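Local coordinates for protein chloroplastic group IIB intron splicing facilitator CRS2, chloroplastic (Zea mays, PDB 1RYB) that is required for splicing group IIB introns in chloroplasts, working in complexes with CAF1 or CAF2, and has no peptidyl-tRNA hydrolase activity despite belonging to that enzyme family, at residues 18-23 with 103-108; 117-122 with 145-150. All coordinates share one frame; numbering follows the deposited sequence.

Contact 1 (18-23 with 103-108); sequences WLIAGL and LLIYDD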
loop_
_atom_site.group_PDB
_atom_site.type_symbol
_atom_site.label_atom_id
_atom_site.label_comp_id
_atom_site.label_asym_id
_atom_site.label_seq_id
_atom_site.Cartn_x
_atom_site.Cartn_y
_atom_site.Cartn_z
ATOM N N TRP A 18 -13.358 4.128 -3.152
ATOM C CA TRP A 18 -11.948 4.200 -2.760
ATOM C C TRP A 18 -11.132 3.274 -3.627
ATOM O O TRP A 18 -11.612 2.239 -4.101
ATOM C CB TRP A 18 -11.679 3.770 -1.298
ATOM C CG TRP A 18 -12.090 4.821 -0.296
ATOM C CD1 TRP A 18 -13.396 5.251 -0.043
ATOM C CD2 TRP A 18 -11.233 5.535 0.612
ATOM N NE1 TRP A 18 -13.378 6.196 0.940
ATOM C CE2 TRP A 18 -12.059 6.415 1.349
ATOM C CE3 TRP A 18 -9.846 5.568 0.824
ATOM C CZ2 TRP A 18 -11.533 7.188 2.389
ATOM C CZ3 TRP A 18 -9.329 6.465 1.798
ATOM C CH2 TRP A 18 -10.163 7.245 2.544
ATOM N N LEU A 19 -9.866 3.645 -3.788
ATOM C CA LEU A 19 -8.948 2.782 -4.494
ATOM C C LEU A 19 -7.866 2.514 -3.490
ATOM O O LEU A 19 -7.220 3.433 -3.066
ATOM C CB LEU A 19 -8.438 3.479 -5.770
ATOM C CG LEU A 19 -7.518 2.636 -6.686
ATOM C CD1 LEU A 19 -7.214 3.553 -7.907
ATOM C CD2 LEU A 19 -6.170 2.433 -5.961
ATOM N N ILE A 20 -7.715 1.259 -3.070
ATOM C CA ILE A 20 -6.776 0.890 -2.074
ATOM C C ILE A 20 -5.659 0.161 -2.757
ATOM O O ILE A 20 -5.827 -1.026 -3.217
ATOM C CB ILE A 20 -7.499 -0.001 -0.996
ATOM C CG1 ILE A 20 -8.642 0.818 -0.271
ATOM C CG2 ILE A 20 -6.452 -0.497 0.045
ATOM C CD1 ILE A 20 -9.540 -0.043 0.537
ATOM N N ALA A 21 -4.490 0.821 -2.823
ATOM C CA ALA A 21 -3.377 0.215 -3.598
ATOM C C ALA A 21 -2.183 -0.109 -2.738
ATOM O O ALA A 21 -1.767 0.711 -1.976
ATOM C CB ALA A 21 -2.947 1.211 -4.721
ATOM N N GLY A 22 -1.684 -1.339 -2.851
ATOM C CA GLY A 22 -0.502 -1.771 -2.105
ATOM C C GLY A 22 0.631 -1.906 -3.147
ATOM O O GLY A 22 0.406 -2.465 -4.266
ATOM N N LEU A 23 1.813 -1.291 -2.827
ATOM C CA LEU A 23 2.984 -1.265 -3.695
ATOM C C LEU A 23 3.857 -2.513 -3.561
ATOM O O LEU A 23 4.005 -3.113 -2.466
ATOM C CB LEU A 23 3.804 -0.015 -3.437
ATOM C CG LEU A 23 2.933 1.229 -3.633
ATOM C CD1 LEU A 23 3.829 2.444 -3.652
ATOM C CD2 LEU A 23 2.214 1.157 -5.010
ATOM N N LEU A 103 -5.878 5.421 -1.608
ATOM C CA LEU A 103 -5.070 5.056 -0.455
ATOM C C LEU A 103 -3.880 4.266 -0.908
ATOM O O LEU A 103 -4.034 3.168 -1.455
ATOM C CB LEU A 103 -5.915 4.254 0.556
ATOM C CG LEU A 103 -5.203 3.624 1.743
ATOM C CD1 LEU A 103 -4.597 4.724 2.639
ATOM C CD2 LEU A 103 -6.295 2.920 2.564
ATOM N N LEU A 104 -2.670 4.799 -0.562
ATOM C CA LEU A 104 -1.453 4.062 -0.875
ATOM C C LEU A 104 -0.921 3.371 0.349
ATOM O O LEU A 104 -0.785 3.978 1.395
ATOM C CB LEU A 104 -0.283 4.935 -1.461
ATOM C CG LEU A 104 -0.287 5.023 -2.961
ATOM C CD1 LEU A 104 0.217 3.747 -3.599
ATOM C CD2 LEU A 104 -1.677 5.437 -3.497
ATOM N N ILE A 105 -0.536 2.095 0.187
ATOM C CA ILE A 105 0.023 1.268 1.264
ATOM C C ILE A 105 1.422 0.796 0.857
ATOM O O ILE A 105 1.556 0.156 -0.191
ATOM C CB ILE A 105 -0.943 0.093 1.595
ATOM C CG1 ILE A 105 -2.343 0.662 1.826
ATOM C CG2 ILE A 105 -0.430 -0.666 2.858
ATOM C CD1 ILE A 105 -3.270 -0.415 2.435
ATOM N N TYR A 106 2.447 1.032 1.693
ATOM C CA TYR A 106 3.819 0.699 1.219
ATOM C C TYR A 106 4.808 0.605 2.369
ATOM O O TYR A 106 4.463 0.924 3.493
ATOM C CB TYR A 106 4.277 1.838 0.231
ATOM C CG TYR A 106 4.408 3.181 1.005
ATOM C CD1 TYR A 106 5.621 3.561 1.579
ATOM C CD2 TYR A 106 3.315 3.987 1.309
ATOM C CE1 TYR A 106 5.736 4.757 2.283
ATOM C CE2 TYR A 106 3.371 5.100 2.165
ATOM C CZ TYR A 106 4.623 5.528 2.598
ATOM O OH TYR A 106 4.769 6.647 3.426
ATOM N N ASP A 107 5.988 0.080 2.077
ATOM C CA ASP A 107 7.083 -0.103 3.104
ATOM C C ASP A 107 7.742 1.216 3.411
ATOM O O ASP A 107 8.051 1.990 2.507
ATOM C CB ASP A 107 8.160 -1.065 2.582
ATOM C CG ASP A 107 8.537 -0.717 1.175
ATOM O OD1 ASP A 107 7.736 -0.522 0.248
ATOM O OD2 ASP A 107 9.798 -0.577 1.032
ATOM N N ASP A 108 8.007 1.483 4.656
ATOM C CA ASP A 108 8.635 2.786 4.962
ATOM C C ASP A 108 9.857 2.570 5.848
ATOM O O ASP A 108 9.770 2.033 6.956
ATOM C CB ASP A 108 7.625 3.714 5.576
ATOM C CG ASP A 108 8.142 5.064 5.919
ATOM O OD1 ASP A 108 9.323 5.308 6.048
ATOM O OD2 ASP A 108 7.170 5.895 6.200
HETATM O O HOH W 1 5.280 -2.072 -0.254
#

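Contact 2 (117-122 with 145-150); sequences RLQKKG and RLSIGI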
loop_
_atom_site.group_PDB
_atom_site.type_symbol
_atom_site.label_atom_id
_atom_site.label_comp_id
_atom_site.label_asym_id
_atom_site.label_seq_id
_atom_site.Cartn_x
_atom_site.Cartn_y
_atom_site.Cartn_z
ATOM N N ARG A 117 1.763 3.811 10.224
ATOM C CA ARG A 117 1.442 5.201 10.396
ATOM C C ARG A 117 0.481 5.636 9.311
ATOM O O ARG A 117 0.592 5.206 8.154
ATOM C CB ARG A 117 2.708 6.057 10.467
ATOM C CG ARG A 117 2.471 7.521 10.205
ATOM C CD ARG A 117 3.749 8.382 10.243
ATOM N NE ARG A 117 3.425 9.762 10.605
ATOM C CZ ARG A 117 4.317 10.722 10.888
ATOM N NH1 ARG A 117 5.646 10.490 10.883
ATOM N NH2 ARG A 117 3.860 11.956 11.212
ATOM N N LEU A 118 -0.478 6.520 9.647
ATOM C CA LEU A 118 -1.388 6.956 8.613
ATOM C C LEU A 118 -1.203 8.412 8.382
ATOM O O LEU A 118 -1.300 9.146 9.328
ATOM C CB LEU A 118 -2.827 6.717 9.115
ATOM C CG LEU A 118 -3.795 7.462 8.230
ATOM C CD1 LEU A 118 -3.830 6.795 6.841
ATOM C CD2 LEU A 118 -5.188 7.419 8.850
ATOM N N GLN A 119 -1.030 8.851 7.139
ATOM C CA GLN A 119 -0.914 10.278 6.794
ATOM C C GLN A 119 -1.881 10.640 5.711
ATOM O O GLN A 119 -2.177 9.813 4.919
ATOM C CB GLN A 119 0.461 10.749 6.314
ATOM C CG GLN A 119 1.524 10.597 7.398
ATOM C CD GLN A 119 2.921 10.638 6.833
ATOM O OE1 GLN A 119 3.659 11.635 6.980
ATOM N NE2 GLN A 119 3.256 9.599 6.092
ATOM N N LYS A 120 -2.294 11.929 5.613
ATOM C CA LYS A 120 -3.271 12.329 4.589
ATOM C C LYS A 120 -2.651 13.075 3.457
ATOM O O LYS A 120 -3.276 13.449 2.453
ATOM C CB LYS A 120 -4.435 13.069 5.199
ATOM C CG LYS A 120 -4.937 12.346 6.430
ATOM C CD LYS A 120 -6.234 11.601 6.177
ATOM C CE LYS A 120 -7.035 11.463 7.458
ATOM N NZ LYS A 120 -8.462 11.770 7.277
ATOM N N LYS A 121 -1.404 13.233 3.584
ATOM C CA LYS A 121 -0.673 13.855 2.530
ATOM C C LYS A 121 0.788 13.692 2.809
ATOM O O LYS A 121 1.133 13.067 3.812
ATOM C CB LYS A 121 -1.056 15.272 2.380
ATOM C CG LYS A 121 -0.723 16.084 3.626
ATOM C CD LYS A 121 -1.195 17.519 3.473
ATOM C CE LYS A 121 -1.068 18.308 4.746
ATOM N NZ LYS A 121 0.200 18.015 5.432
ATOM N N GLY A 122 1.647 14.202 1.934
ATOM C CA GLY A 122 3.088 14.135 2.192
ATOM C C GLY A 122 3.917 13.899 0.926
ATOM O O GLY A 122 3.378 13.561 -0.119
ATOM N N ARG A 145 -2.038 7.763 2.936
ATOM C CA ARG A 145 -1.052 6.707 2.903
ATOM C C ARG A 145 -1.021 6.006 4.171
ATOM O O ARG A 145 -0.950 6.624 5.232
ATOM C CB ARG A 145 0.377 7.232 2.786
ATOM C CG ARG A 145 0.621 8.253 1.725
ATOM C CD ARG A 145 0.374 9.637 2.239
ATOM N NE ARG A 145 0.431 10.565 1.111
ATOM C CZ ARG A 145 1.552 11.028 0.627
ATOM N NH1 ARG A 145 2.734 10.688 1.170
ATOM N NH2 ARG A 145 1.506 11.873 -0.405
ATOM N N LEU A 146 -0.817 4.690 4.093
ATOM C CA LEU A 146 -0.569 3.891 5.277
ATOM C C LEU A 146 0.836 3.348 5.121
ATOM O O LEU A 146 1.127 2.520 4.226
ATOM C CB LEU A 146 -1.541 2.711 5.429
ATOM C CG LEU A 146 -1.269 1.826 6.641
ATOM C CD1 LEU A 146 -1.612 2.541 7.956
ATOM C CD2 LEU A 146 -2.093 0.551 6.504
ATOM N N SER A 147 1.777 3.875 5.970
ATOM C CA SER A 147 3.181 3.443 5.902
ATOM C C SER A 147 3.299 2.214 6.759
ATOM O O SER A 147 2.721 2.188 7.869
ATOM C CB SER A 147 4.139 4.502 6.526
ATOM O OG SER A 147 4.111 5.692 5.775
ATOM N N ILE A 148 4.033 1.222 6.274
ATOM C CA ILE A 148 4.308 0.006 7.027
ATOM C C ILE A 148 5.814 -0.006 7.315
ATOM O O ILE A 148 6.592 -0.196 6.396
ATOM C CB ILE A 148 3.951 -1.297 6.281
ATOM C CG1 ILE A 148 2.459 -1.326 6.073
ATOM C CG2 ILE A 148 4.331 -2.478 7.147
ATOM C CD1 ILE A 148 2.031 -2.367 5.032
ATOM N N GLY A 149 6.209 0.270 8.605
ATOM C CA GLY A 149 7.630 0.381 8.912
ATOM C C GLY A 149 8.374 -0.906 8.647
ATOM O O GLY A 149 7.928 -2.014 8.939
ATOM N N ILE A 150 9.535 -0.738 8.079
ATOM C CA ILE A 150 10.465 -1.882 7.875
ATOM C C ILE A 150 11.904 -1.614 8.481
ATOM O O ILE A 150 12.779 -2.454 8.413
ATOM C CB ILE A 150 10.552 -2.329 6.396
ATOM C CG1 ILE A 150 11.079 -1.184 5.462
ATOM C CG2 ILE A 150 9.186 -2.861 5.952
ATOM C CD1 ILE A 150 11.684 -1.700 4.140
HETATM O O HOH W 2 1.915 7.287 6.199
#

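Contact 1 (18-23 with 103-108)
Leu23 holds CG anti to its carbonyl carbon (chi1 -57°), which sets that atom against CD1 of Leu104, while the CG of Tyr106 is lodged between backbone N and carbonyl carbon (chi1 65°). The two leucines meet at an oblique angle, Leu23 CD2 lying 3.6 Å from Leu104 CD1. Leu23 and Tyr106 lie side by side and point the same way, with Leu23 CD1 4.0 Å from Tyr106 CB. On the sheet face that carries Ile20, Leu103 and Ile105, the two isoleucines run side by side, Ile20 CG2 being 4.0 Å from Ile105 CD1. At the start of the pair, the CE3 edge of Trp18 reaches Leu103 CB. The backbones bond as parallel strands: Leu103 N to Leu19 O, Ala21 N to Leu103 O, Ile105 N to Ala21 O and Leu23 N to Ile105 O. The second of these is 2.8 Å long, from Ala21 N to Leu103 O, and nearly straight at 174°. Helix 37-48 packs on Ile105, and helix 84-94 covers Ala21 and Leu104 on the other face. Beyond Leu23 a water lies 2.8 Å from Leu23 O and 2.9 Å from Asp107 OD1. Asp107 also bonds to His35 and His127, consistent with its role beside the active-site histidine in related hydrolases. The apolar pairing thus gives way, at the C-terminal ends of the strands, to polar groups near the site corresponding to the catalytic one of the hydrolases.

Contact 2 (117-122 with 145-150)
Arg145 pairs with Gln119 through two backbone hydrogen bonds, and its side chain then climbs past the end of the partner strand. From CB, CG stands anti to the carbonyl carbon, and a bend at chi2 (88°) brings CD to 3.7 Å from Gln119 O. NE comes 3.6 Å from Lys121 C, and the guanidinium lays one face on the Lys121-Gly122 peptide, with Lys121 C over its centre and Gly122 N toward its rim. At the tip, NH2 approaches Gly122 O in a bond that is weak and bent, its 2.5 Å length doubtful; NE, NH1 and NH2 also donate to Phe143 O, Gly123 O and Arg141 O. An alanine in place of Arg145 would probably leave these carbonyls without the guanidinium donor, and the 121-122 loop without the group packed against its peptide. On the sheet face carrying Arg117, Gln119, Arg145 and Ser147, a water bridges the Gln119 amide (NE2, 2.7 Å), the Ser147 hydroxyl and the backbone carbonyl of Arg145; Ser147 OG also hydrogen-bonds Tyr106 OH and Asp108 OD2. Antiparallel pairing continues with Arg117 and Ser147. Strand 116-119 is one of the sheet's two outermost strands; strand 145-149 lies between it and strand 102-108, with Ile148 against helix 37-48.

In the fold
Contact 1 lies close to the centre of the chain and all its touching residues are buried, whereas contact 2, about 9 Å away between centres, reaches the sheet edge and is partly exposed. Both belong to one mixed sheet: strand 102-108 of contact 1 is the parallel neighbour of strand 145-149 of contact 2, linked by backbone bonds such as Leu146 N to Leu104 O. Side chains join them as well, through Tyr106 OH and Ser147 OG and by packing of Ile105 on Ile148. The central parallel pair, with helices 37-48 and 84-94 packed on its two faces, adds apolar side-chain contacts to its strand bonds, while the antiparallel outer pair adds arginine, glutamine, serine and water.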